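PDB 4KKI: transcobalamin-1 from Homo sapiens, which binds vitamin B12 with femtomolar affinity, carries it as a secreted transport protein and protects it from the acid of the stomach. Local coordinates for residues 35-39 with 273-277; 56-60 with 284-288; 152-158 with 299-304; 188-192 with 224-228; 248-253 with 293-299. All blocks are in the same frame, centred on the assembly; numbering follows the deposited sequence.

Contact 1 of 5, residues 35-39 with 273-277; sequences RLKPL and LTEIS
Residues 35-39 run from a 3-10 turn at Arg35 and Leu36 into the helix that continues past Leu39, and they lie against the last turn of helix 265-277. Set the register with two CA pairs, Arg35 to Leu273 and Pro38 to Ile276, each 6.8 Å apart. Ile276, chi1 m and chi2 t, fills the middle: its CG2 sits 3.5 Å from Arg35 O and 3.7 Å from Pro38 CB, while its CD1 reaches Leu39 CD1 at 3.7 Å and Leu36 CD2 at 4.1 Å. This is apolar helix packing in the alpha6-alpha6 barrel of the N-terminal domain, tying the first helix to one more than two hundred residues later. Leu36, Leu39 and Leu273 adopt the mt rotamer. The CA-CB bond of Leu36 points away, yet its CD2 swings back to 3.9 Å from Leu273 CD2. Arg35 extends with chi2 and chi3 t, bringing NH1 to 3.9 Å from Leu273 O, too long for a hydrogen bond. Behind these side chains, Leu294 touches Leu36, Leu39 and Ile276.

Contact 2 of 5, residues 56-60 with 284-288; sequences NVVLS and PNAAA
Two helical turns, 56-60 and 284-288, run side by side with N-to-C directions 23° apart and axes 8.9 Å apart at closest approach. Val57 CA and Ala288 CA, 5.1 Å apart, fix the register, and such closeness relies on the small Ala288: its CB lies 3.6 Å from Asn56 O and 4.0 Å from Val57 CA. The clearest polar link is Ser60, chi1 t, whose OG donates to Ala288 O at 2.7 Å. Asn56, chi1 p, divides its amide: OD1 takes a weak bond from Val57 N at 2.6 Å, and ND2 gives a weak one to Asn285 OD1, also 2.6 Å. Asn285 OD1 has a further hydrogen bond outside the two segments, and Asn285 ND2 bonds to Ser381 O and Asn283 OD1, tying the helical domain to the beta domain. This side chain lies about 5 Å from the bound cyanocobalamin. Met43 of helix 37-45 touches Val57, Ser60 and Ala288, while helix 69-85 packs on Val57 and Val58 and helix 92-102 on Leu59.

Contact 3 of 5, residues 152-158 with 299-304; sequences LALCLFN and FLDINK
Within the alpha6-alpha6 barrel, the C-terminal end of helix 144-156 meets the chain leaving helix 284-294, which makes a 3-10 turn at 299-301 and then extends through Ile302 and Asn303. No hydrogen bond crosses; the packing is mostly apolar. The CA register steps from Leu152 with Phe299 (8.5 Å) through Leu156 with Ile302 (7.4 Å) to Phe157 with Lys304 (6.9 Å). Leu152, chi1 t and chi2 p, splits its methyls: CD2 meets the edge of the Phe299 ring at CD2, 3.6 Å away, and CD1 touches Leu300 CD2 at 3.8 Å. Cys155 forms a disulfide to Cys197 of helix 185-203. Leu156, an mt rotamer, has CD1 3.6 Å from Phe299 O and 4.1 Å from Ile302 CB. Phe157 is the first residue to leave helical phi/psi (-117/24); chi1 m swings its ring across, CZ lying 3.9 Å from Ile302 CG2 and CE2 3.5 Å from Lys304 CB. Leu100 of helix 92-102 touches Leu156, Phe157 and Ile302. Asn158 takes positive phi (56°), and here the Lys304 side chain, chi1 p then t, t, passes with CD 3.6 Å from Leu156 O and CE 3.3 Å from Asn158 OD1.

Contact 4 of 5, residues 188-192 with 224-228; sequences GAMAV and LVEKI
Helices 185-203 and 213-229, successive in the chain, come together as a roughly antiparallel helical hairpin; the local segments cross at -149° with axes 9.7 Å apart. Gly188 CA and Leu224 CA, 6.0 Å apart, set the register. Leu224, chi1 m and chi2 t, opens 224-228: its CB lies 3.6 Å from Val192 CG2, and its CD1 is 3.9 Å from Ala191 CB and 4.2 Å from Gly188 O. One turn on, Ile228 in the same mt conformation points its CD1 at the backbone of helix 185-203, 3.8 Å from Gly188 C and 3.7 Å from Ala189 N, with Val192 CG2 at 4.1 Å. An ideal CB on Gly188 would just touch Ile228 CG1, at 3.7 Å; without it, Ile228 packs directly on the backbone. Hairpins of this kind build the alpha6-alpha6 barrel. Helix 244-252 closes over one flank, with Ala250 on Ala189 and Val192 and Leu251 on Val225; helix 144-156 packs on Met190 and Ala191, and Phe183 of strand 182-183 touches Ile228.

Contact 5 of 5, residues 248-253 with 293-299; sequences MQALFV and ALMGKTF
Ala293 is the small bump at the centre of this contact: its CB sits against the last turn of helix 244-252, 3.8 Å from Met248 CB and 4.0 Å from both Gln249 CG and Phe252 CE2. The helix carrying Ala293 ends in a Schellman motif with Gly296 (phi 75°) as C-prime, and the chain then turns and passes alongside 248-253, bringing Thr298 CA within 5.0 Å of Gln249 CA. Phe252, chi1 m, pushes its ring into the hollow of that turn; CE2 lies 3.3 Å from Ala293 O and 3.9 Å from Gly296 CA, while Thr298 CG2 rests 3.7 Å from Phe252 CB. Gln249, chi1 m and chi2 t, reaches along residues 297-299, where its OE1 accepts Phe299 N at 2.9 Å and lies over one face of the Phe299 ring. A water fills the gap, accepting from Gln249 NE2 (2.7 Å) and Ala293 N (3.1 Å). Helix 185-203 touches Gln249, Val253 and Phe299, and helix 265-277 packs on Met248, Phe252 and Leu294.

All five contacts belong to the N-terminal alpha domain, and their centres lie 13 to 28 Å apart, contacts 1 and 3 being the most distant. Contacts 1 and 2 bring helices 37-45 and 55-63 against 265-277 and 284-294, so the start of the barrel meets its end. Contact 4 precedes contact 5 along the chain; it lies between the segments of contact 3, and contact 5 ends at Phe299, where 299-304 begins. Helix 284-294 serves contacts 2 and 5, and its Leu294 packs on contact 1. Phe299 belongs to contacts 3 and 5 and also touches Met190 of contact 4 and Leu59 of contact 2. Its side chain lies about 6 Å from those of the cobalamin-binding residues Gln289 and Tyr145.

Contact 1 of 5, residues 35-39 with 273-277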
# COMPACT_ATOMS: atom_id res chain seq x y z
N ARG A 35 14.96 -17.09 -4.68
CA ARG A 35 14.88 -15.72 -5.18
C ARG A 35 14.03 -14.83 -4.29
O ARG A 35 14.12 -13.60 -4.36
CB ARG A 35 14.35 -15.70 -6.61
CG ARG A 35 15.36 -16.15 -7.66
CD ARG A 35 14.75 -16.10 -9.05
NE ARG A 35 15.75 -16.22 -10.10
CZ ARG A 35 16.35 -15.19 -10.69
NH1 ARG A 35 16.03 -13.95 -10.33
NH2 ARG A 35 17.25 -15.40 -11.63
N LEU A 36 13.21 -15.44 -3.44
CA LEU A 36 12.35 -14.68 -2.53
C LEU A 36 13.05 -14.38 -1.21
O LEU A 36 12.51 -13.65 -0.37
CB LEU A 36 11.04 -15.43 -2.28
CG LEU A 36 10.18 -15.67 -3.52
CD1 LEU A 36 8.86 -16.30 -3.14
CD2 LEU A 36 9.97 -14.38 -4.28
N LYS A 37 14.24 -14.95 -1.02
CA LYS A 37 15.01 -14.76 0.21
C LYS A 37 15.25 -13.29 0.61
O LYS A 37 15.13 -12.96 1.79
CB LYS A 37 16.34 -15.52 0.15
CG LYS A 37 16.59 -16.45 1.33
CD LYS A 37 16.59 -15.70 2.66
CE LYS A 37 16.96 -16.60 3.83
NZ LYS A 37 18.39 -17.04 3.78
N PRO A 38 15.62 -12.42 -0.35
CA PRO A 38 15.82 -11.01 0.04
C PRO A 38 14.58 -10.40 0.68
O PRO A 38 14.70 -9.59 1.60
CB PRO A 38 16.13 -10.32 -1.29
CG PRO A 38 16.78 -11.39 -2.09
CD PRO A 38 16.03 -12.64 -1.75
N LEU A 39 13.40 -10.79 0.20
CA LEU A 39 12.16 -10.32 0.78
C LEU A 39 12.06 -10.80 2.22
O LEU A 39 11.71 -10.03 3.12
CB LEU A 39 10.95 -10.83 -0.01
CG LEU A 39 10.87 -10.46 -1.49
CD1 LEU A 39 9.56 -10.96 -2.08
CD2 LEU A 39 11.02 -8.97 -1.69
N LEU A 273 10.99 -10.50 -10.03
CA LEU A 273 12.08 -11.30 -9.46
C LEU A 273 13.44 -10.66 -9.72
O LEU A 273 14.33 -10.70 -8.88
CB LEU A 273 12.05 -12.74 -10.00
CG LEU A 273 10.86 -13.61 -9.58
CD1 LEU A 273 10.91 -14.96 -10.29
CD2 LEU A 273 10.84 -13.80 -8.07
N THR A 274 13.58 -10.07 -10.90
CA THR A 274 14.80 -9.36 -11.26
C THR A 274 15.00 -8.16 -10.34
O THR A 274 16.11 -7.89 -9.88
CB THR A 274 14.77 -8.88 -12.71
OG1 THR A 274 14.63 -10.00 -13.58
CG2 THR A 274 16.05 -8.13 -13.05
N GLU A 275 13.91 -7.44 -10.08
CA GLU A 275 13.94 -6.28 -9.19
C GLU A 275 14.39 -6.67 -7.78
O GLU A 275 15.18 -5.97 -7.16
CB GLU A 275 12.57 -5.61 -9.13
CG GLU A 275 12.07 -5.07 -10.46
CD GLU A 275 12.72 -3.75 -10.85
OE1 GLU A 275 13.94 -3.74 -11.10
OE2 GLU A 275 12.00 -2.73 -10.90
N ILE A 276 13.86 -7.79 -7.29
CA ILE A 276 14.21 -8.29 -5.96
C ILE A 276 15.70 -8.54 -5.82
O ILE A 276 16.32 -8.13 -4.84
CB ILE A 276 13.46 -9.60 -5.63
CG1 ILE A 276 11.94 -9.36 -5.64
CG2 ILE A 276 13.90 -10.14 -4.28
CD1 ILE A 276 11.14 -10.62 -5.41
N SER A 277 16.28 -9.20 -6.82
CA SER A 277 17.70 -9.52 -6.81
C SER A 277 18.56 -8.26 -6.84
O SER A 277 19.69 -8.25 -6.37
CB SER A 277 18.06 -10.43 -7.98
OG SER A 277 17.80 -9.78 -9.22

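Contact 2 of 5, residues 56-60 with 284-288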
# COMPACT_ATOMS: atom_id res chain seq x y z
N ASN A 56 1.64 -5.31 8.62
CA ASN A 56 1.71 -5.63 7.20
C ASN A 56 2.65 -6.80 6.92
O ASN A 56 2.38 -7.65 6.07
CB ASN A 56 2.15 -4.40 6.40
CG ASN A 56 3.41 -3.76 6.96
OD1 ASN A 56 3.98 -4.24 7.94
ND2 ASN A 56 3.84 -2.66 6.34
N VAL A 57 3.76 -6.83 7.64
CA VAL A 57 4.78 -7.86 7.48
C VAL A 57 4.23 -9.24 7.86
O VAL A 57 4.36 -10.20 7.09
CB VAL A 57 6.02 -7.54 8.33
CG1 VAL A 57 6.97 -8.71 8.37
CG2 VAL A 57 6.71 -6.29 7.80
N VAL A 58 3.62 -9.33 9.03
CA VAL A 58 3.07 -10.59 9.52
C VAL A 58 1.90 -11.05 8.66
O VAL A 58 1.79 -12.24 8.35
CB VAL A 58 2.66 -10.49 11.02
CG1 VAL A 58 1.83 -11.69 11.43
CG2 VAL A 58 3.89 -10.35 11.90
N LEU A 59 1.05 -10.12 8.25
CA LEU A 59 -0.04 -10.42 7.33
C LEU A 59 0.48 -11.06 6.05
O LEU A 59 -0.03 -12.07 5.59
CB LEU A 59 -0.83 -9.15 6.99
CG LEU A 59 -1.82 -9.24 5.82
CD1 LEU A 59 -2.84 -10.34 6.04
CD2 LEU A 59 -2.52 -7.90 5.60
N SER A 60 1.52 -10.45 5.49
CA SER A 60 2.14 -10.93 4.27
C SER A 60 2.66 -12.36 4.42
O SER A 60 2.44 -13.21 3.56
CB SER A 60 3.29 -9.99 3.87
OG SER A 60 4.02 -10.50 2.78
N PRO A 284 10.72 -2.81 3.99
CA PRO A 284 9.87 -3.87 4.54
C PRO A 284 8.40 -3.75 4.15
O PRO A 284 7.71 -4.77 4.03
CB PRO A 284 10.03 -3.71 6.06
CG PRO A 284 10.58 -2.33 6.25
CD PRO A 284 11.44 -2.08 5.05
N ASN A 285 7.91 -2.53 3.96
CA ASN A 285 6.54 -2.33 3.51
C ASN A 285 6.35 -2.81 2.08
O ASN A 285 5.33 -3.40 1.74
CB ASN A 285 6.12 -0.86 3.63
CG ASN A 285 6.18 -0.35 5.06
OD1 ASN A 285 5.21 -0.47 5.81
ND2 ASN A 285 7.32 0.22 5.44
N ALA A 286 7.35 -2.55 1.24
CA ALA A 286 7.28 -2.96 -0.16
C ALA A 286 7.46 -4.47 -0.29
O ALA A 286 6.80 -5.10 -1.12
CB ALA A 286 8.33 -2.22 -0.98
N ALA A 287 8.34 -5.03 0.52
CA ALA A 287 8.57 -6.47 0.51
C ALA A 287 7.30 -7.21 0.94
O ALA A 287 6.94 -8.23 0.35
CB ALA A 287 9.74 -6.84 1.41
N ALA A 288 6.63 -6.68 1.96
CA ALA A 288 5.40 -7.28 2.46
C ALA A 288 4.29 -7.27 1.42
O ALA A 288 3.55 -8.25 1.28
CB ALA A 288 4.94 -6.57 3.73

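Contact 3 of 5, residues 152-158 with 299-304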
# COMPACT_ATOMS: atom_id res chain seq x y z
N LEU A 152 -12.84 -4.55 2.39
CA LEU A 152 -12.27 -5.89 2.28
C LEU A 152 -12.30 -6.62 3.62
O LEU A 152 -12.76 -7.77 3.70
CB LEU A 152 -10.83 -5.82 1.76
CG LEU A 152 -10.05 -7.13 1.66
CD1 LEU A 152 -10.77 -8.13 0.76
CD2 LEU A 152 -8.63 -6.88 1.14
N ALA A 153 -11.83 -5.95 4.67
CA ALA A 153 -11.79 -6.53 6.00
C ALA A 153 -13.18 -6.81 6.56
O ALA A 153 -13.43 -7.88 7.11
CB ALA A 153 -11.01 -5.63 6.95
N LEU A 154 -14.09 -5.84 6.42
CA LEU A 154 -15.46 -6.00 6.87
C LEU A 154 -16.17 -7.13 6.13
O LEU A 154 -16.97 -7.86 6.71
CB LEU A 154 -16.24 -4.70 6.69
CG LEU A 154 -15.83 -3.53 7.59
CD1 LEU A 154 -16.55 -2.25 7.18
CD2 LEU A 154 -16.10 -3.86 9.05
N CYS A 155 -15.86 -7.27 4.85
CA CYS A 155 -16.44 -8.32 4.02
C CYS A 155 -15.93 -9.71 4.40
O CYS A 155 -16.71 -10.65 4.55
CB CYS A 155 -16.15 -8.05 2.54
SG CYS A 155 -16.58 -9.41 1.44
N LEU A 156 -14.61 -9.84 4.56
CA LEU A 156 -13.99 -11.12 4.89
C LEU A 156 -14.37 -11.63 6.28
O LEU A 156 -14.33 -12.84 6.53
CB LEU A 156 -12.47 -11.01 4.79
CG LEU A 156 -11.87 -10.96 3.39
CD1 LEU A 156 -10.38 -10.64 3.45
CD2 LEU A 156 -12.11 -12.27 2.67
N PHE A 157 -14.72 -10.72 7.18
CA PHE A 157 -15.00 -11.11 8.57
C PHE A 157 -16.44 -10.84 8.99
O PHE A 157 -16.74 -10.69 10.17
CB PHE A 157 -14.01 -10.43 9.52
CG PHE A 157 -12.59 -10.87 9.31
CD1 PHE A 157 -11.79 -10.27 8.35
CD2 PHE A 157 -12.05 -11.91 10.06
CE1 PHE A 157 -10.49 -10.68 8.15
CE2 PHE A 157 -10.75 -12.32 9.86
CZ PHE A 157 -9.96 -11.71 8.90
N ASN A 158 -17.33 -10.80 8.00
CA ASN A 158 -18.77 -10.68 8.23
C ASN A 158 -19.15 -9.46 9.07
O ASN A 158 -20.05 -9.53 9.90
CB ASN A 158 -19.32 -11.95 8.88
CG ASN A 158 -19.17 -13.17 7.99
OD1 ASN A 158 -18.43 -14.09 8.31
ND2 ASN A 158 -19.87 -13.17 6.86
N PHE A 299 -5.25 -11.37 -1.02
CA PHE A 299 -5.93 -11.10 0.24
C PHE A 299 -7.23 -11.90 0.39
O PHE A 299 -7.75 -12.04 1.49
CB PHE A 299 -6.22 -9.60 0.40
CG PHE A 299 -5.02 -8.79 0.80
CD1 PHE A 299 -3.81 -9.40 1.09
CD2 PHE A 299 -5.10 -7.41 0.89
CE1 PHE A 299 -2.71 -8.66 1.46
CE2 PHE A 299 -4.00 -6.66 1.26
CZ PHE A 299 -2.80 -7.28 1.55
N LEU A 300 -7.75 -12.42 -0.72
CA LEU A 300 -8.99 -13.19 -0.68
C LEU A 300 -8.79 -14.62 -0.19
O LEU A 300 -9.75 -15.35 0.02
CB LEU A 300 -9.67 -13.19 -2.05
CG LEU A 300 -10.11 -11.82 -2.57
CD1 LEU A 300 -10.86 -11.98 -3.87
CD2 LEU A 300 -10.96 -11.10 -1.53
N ASP A 301 -7.53 -15.02 -0.02
CA ASP A 301 -7.22 -16.35 0.50
C ASP A 301 -7.29 -16.39 2.02
O ASP A 301 -7.00 -17.41 2.64
CB ASP A 301 -5.84 -16.80 0.01
CG ASP A 301 -5.80 -17.02 -1.48
OD1 ASP A 301 -6.84 -17.43 -2.04
OD2 ASP A 301 -4.74 -16.78 -2.09
N ILE A 302 -7.67 -15.26 2.61
CA ILE A 302 -7.87 -15.18 4.05
C ILE A 302 -9.14 -15.92 4.47
O ILE A 302 -10.25 -15.46 4.20
CB ILE A 302 -7.93 -13.71 4.52
CG1 ILE A 302 -6.57 -13.04 4.31
CG2 ILE A 302 -8.34 -13.64 5.98
CD1 ILE A 302 -6.56 -11.56 4.64
N ASN A 303 -8.96 -17.07 5.11
CA ASN A 303 -10.08 -17.85 5.62
C ASN A 303 -10.09 -17.78 7.14
O ASN A 303 -9.29 -18.44 7.81
CB ASN A 303 -9.97 -19.30 5.14
CG ASN A 303 -11.27 -20.07 5.32
OD1 ASN A 303 -12.12 -19.72 6.13
ND2 ASN A 303 -11.42 -21.15 4.55
N LYS A 304 -10.98 -16.95 7.69
CA LYS A 304 -11.02 -16.72 9.13
C LYS A 304 -11.40 -17.98 9.91
O LYS A 304 -11.07 -18.11 11.09
CB LYS A 304 -11.98 -15.57 9.47
CG LYS A 304 -13.45 -15.92 9.33
CD LYS A 304 -14.33 -14.71 9.60
CE LYS A 304 -15.76 -15.12 9.89
NZ LYS A 304 -15.86 -15.92 11.14

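Contact 4 of 5, residues 188-192 with 224-228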
# COMPACT_ATOMS: atom_id res chain seq x y z
N GLY A 188 -6.66 1.21 -7.16
CA GLY A 188 -7.50 0.43 -8.04
C GLY A 188 -7.42 -1.06 -7.74
O GLY A 188 -8.44 -1.76 -7.77
N ALA A 189 -6.22 -1.54 -7.45
CA ALA A 189 -6.01 -2.96 -7.17
C ALA A 189 -6.70 -3.36 -5.87
O ALA A 189 -7.38 -4.39 -5.82
CB ALA A 189 -4.52 -3.28 -7.11
N MET A 190 -6.52 -2.56 -4.83
CA MET A 190 -7.13 -2.87 -3.54
C MET A 190 -8.65 -2.78 -3.64
O MET A 190 -9.37 -3.55 -3.00
CB MET A 190 -6.60 -1.96 -2.43
CG MET A 190 -6.92 -2.46 -1.02
SD MET A 190 -6.22 -4.10 -0.68
CE MET A 190 -4.47 -3.76 -0.79
N ALA A 191 -9.14 -1.84 -4.44
CA ALA A 191 -10.57 -1.70 -4.68
C ALA A 191 -11.12 -2.95 -5.36
O ALA A 191 -12.18 -3.46 -4.98
CB ALA A 191 -10.87 -0.47 -5.52
N VAL A 192 -10.40 -3.44 -6.36
CA VAL A 192 -10.77 -4.68 -7.05
C VAL A 192 -10.86 -5.85 -6.08
O VAL A 192 -11.80 -6.65 -6.15
CB VAL A 192 -9.79 -5.01 -8.19
CG1 VAL A 192 -9.96 -6.45 -8.65
CG2 VAL A 192 -10.00 -4.05 -9.35
N LEU A 224 -12.15 -1.02 -13.56
CA LEU A 224 -10.92 -0.92 -12.78
C LEU A 224 -9.81 -1.82 -13.33
O LEU A 224 -8.64 -1.44 -13.34
CB LEU A 224 -11.17 -1.23 -11.31
CG LEU A 224 -11.96 -0.16 -10.55
CD1 LEU A 224 -12.24 -0.61 -9.12
CD2 LEU A 224 -11.21 1.16 -10.56
N VAL A 225 -10.18 -3.02 -13.79
CA VAL A 225 -9.22 -3.95 -14.38
C VAL A 225 -8.61 -3.36 -15.66
O VAL A 225 -7.40 -3.44 -15.88
CB VAL A 225 -9.87 -5.31 -14.69
CG1 VAL A 225 -8.97 -6.15 -15.59
CG2 VAL A 225 -10.18 -6.05 -13.40
N GLU A 226 -9.46 -2.77 -16.49
CA GLU A 226 -9.01 -2.11 -17.70
C GLU A 226 -8.04 -0.97 -17.40
O GLU A 226 -7.00 -0.84 -18.05
CB GLU A 226 -10.21 -1.60 -18.51
CG GLU A 226 -11.11 -2.72 -19.00
CD GLU A 226 -12.46 -2.21 -19.47
OE1 GLU A 226 -12.76 -1.02 -19.24
OE2 GLU A 226 -13.21 -3.01 -20.07
N LYS A 227 -8.37 -0.16 -16.40
CA LYS A 227 -7.50 0.95 -15.99
C LYS A 227 -6.19 0.45 -15.39
O LYS A 227 -5.14 1.07 -15.57
CB LYS A 227 -8.22 1.85 -14.98
CG LYS A 227 -9.42 2.59 -15.53
CD LYS A 227 -10.17 3.32 -14.42
CE LYS A 227 -11.37 4.07 -14.97
NZ LYS A 227 -10.96 5.18 -15.88
N ILE A 228 -6.25 -0.67 -14.68
CA ILE A 228 -5.05 -1.28 -14.12
C ILE A 228 -4.13 -1.76 -15.25
O ILE A 228 -2.94 -1.44 -15.27
CB ILE A 228 -5.38 -2.45 -13.17
CG1 ILE A 228 -5.93 -1.91 -11.85
CG2 ILE A 228 -4.15 -3.29 -12.90
CD1 ILE A 228 -6.40 -2.99 -10.90

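Contact 5 of 5, residues 248-253 with 293-299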
# COMPACT_ATOMS: atom_id res chain seq x y z
N MET A 248 -1.07 -7.59 -9.32
CA MET A 248 -1.14 -9.01 -9.65
C MET A 248 -2.26 -9.72 -8.89
O MET A 248 -3.00 -10.51 -9.47
CB MET A 248 0.21 -9.71 -9.38
CG MET A 248 1.36 -9.25 -10.26
SD MET A 248 2.95 -9.99 -9.81
CE MET A 248 2.64 -11.71 -10.18
N GLN A 249 -2.39 -9.41 -7.60
CA GLN A 249 -3.47 -9.96 -6.79
C GLN A 249 -4.83 -9.64 -7.40
O GLN A 249 -5.68 -10.52 -7.55
CB GLN A 249 -3.44 -9.41 -5.36
CG GLN A 249 -2.29 -9.89 -4.50
CD GLN A 249 -2.47 -9.52 -3.04
OE1 GLN A 249 -3.58 -9.59 -2.51
NE2 GLN A 249 -1.39 -9.11 -2.40
N ALA A 250 -5.01 -8.37 -7.75
CA ALA A 250 -6.26 -7.91 -8.35
C ALA A 250 -6.56 -8.65 -9.65
O ALA A 250 -7.70 -9.04 -9.91
CB ALA A 250 -6.22 -6.41 -8.58
N LEU A 251 -5.53 -8.85 -10.47
CA LEU A 251 -5.69 -9.56 -11.74
C LEU A 251 -5.88 -11.06 -11.53
O LEU A 251 -6.53 -11.73 -12.33
CB LEU A 251 -4.51 -9.29 -12.68
CG LEU A 251 -4.33 -7.84 -13.15
CD1 LEU A 251 -3.13 -7.72 -14.07
CD2 LEU A 251 -5.59 -7.33 -13.84
N PHE A 252 -5.29 -11.59 -10.46
CA PHE A 252 -5.46 -13.00 -10.09
C PHE A 252 -6.93 -13.36 -9.91
O PHE A 252 -7.37 -14.42 -10.35
CB PHE A 252 -4.71 -13.32 -8.79
CG PHE A 252 -3.24 -13.53 -8.95
CD1 PHE A 252 -2.64 -13.45 -10.20
CD2 PHE A 252 -2.45 -13.83 -7.86
CE1 PHE A 252 -1.28 -13.66 -10.35
CE2 PHE A 252 -1.09 -14.04 -8.00
CZ PHE A 252 -0.50 -13.95 -9.25
N VAL A 253 -7.68 -12.47 -9.27
CA VAL A 253 -9.06 -12.76 -8.90
C VAL A 253 -10.07 -12.20 -9.90
O VAL A 253 -11.28 -12.34 -9.70
CB VAL A 253 -9.39 -12.22 -7.50
CG1 VAL A 253 -8.38 -12.73 -6.48
CG2 VAL A 253 -9.43 -10.70 -7.50
N ALA A 293 1.45 -12.30 -3.89
CA ALA A 293 1.21 -12.56 -5.30
C ALA A 293 2.29 -13.47 -5.90
O ALA A 293 1.99 -14.33 -6.72
CB ALA A 293 1.12 -11.26 -6.08
N LEU A 294 3.53 -13.28 -5.47
CA LEU A 294 4.64 -14.08 -6.00
C LEU A 294 4.50 -15.55 -5.61
O LEU A 294 5.15 -16.42 -6.19
CB LEU A 294 5.98 -13.53 -5.50
CG LEU A 294 6.23 -12.05 -5.76
CD1 LEU A 294 7.57 -11.62 -5.19
CD2 LEU A 294 6.16 -11.75 -7.25
N MET A 295 3.65 -15.81 -4.63
CA MET A 295 3.41 -17.17 -4.16
C MET A 295 2.02 -17.61 -4.58
O MET A 295 1.50 -18.62 -4.11
CB MET A 295 3.52 -17.23 -2.64
CG MET A 295 4.18 -18.48 -2.12
SD MET A 295 5.96 -18.30 -2.11
CE MET A 295 6.14 -17.10 -0.79
N GLY A 296 1.40 -16.83 -5.47
CA GLY A 296 0.10 -17.17 -6.02
C GLY A 296 -1.03 -16.94 -5.03
O GLY A 296 -2.08 -17.58 -5.12
N LYS A 297 -0.82 -16.01 -4.11
CA LYS A 297 -1.80 -15.72 -3.07
C LYS A 297 -2.33 -14.30 -3.19
O LYS A 297 -1.64 -13.41 -3.67
CB LYS A 297 -1.19 -15.93 -1.69
CG LYS A 297 -0.78 -17.37 -1.39
CD LYS A 297 -2.00 -18.25 -1.18
CE LYS A 297 -1.60 -19.68 -0.86
NZ LYS A 297 -2.79 -20.56 -0.69
N THR A 298 -3.58 -14.10 -2.76
CA THR A 298 -4.16 -12.77 -2.68
C THR A 298 -4.79 -12.58 -1.30
O THR A 298 -4.87 -13.53 -0.52
CB THR A 298 -5.25 -12.53 -3.74
OG1 THR A 298 -6.48 -13.14 -3.32
CG2 THR A 298 -4.83 -13.11 -5.09
N PHE A 299 -5.25 -11.37 -1.02
CA PHE A 299 -5.93 -11.10 0.24
C PHE A 299 -7.23 -11.90 0.39
O PHE A 299 -7.75 -12.04 1.49
CB PHE A 299 -6.22 -9.60 0.40
CG PHE A 299 -5.02 -8.79 0.80
CD1 PHE A 299 -3.81 -9.40 1.09
CD2 PHE A 299 -5.10 -7.41 0.89
CE1 PHE A 299 -2.71 -8.66 1.46
CE2 PHE A 299 -4.00 -6.66 1.26
CZ PHE A 299 -2.80 -7.28 1.55
O HOH W 1 1.01 -9.28 -3.53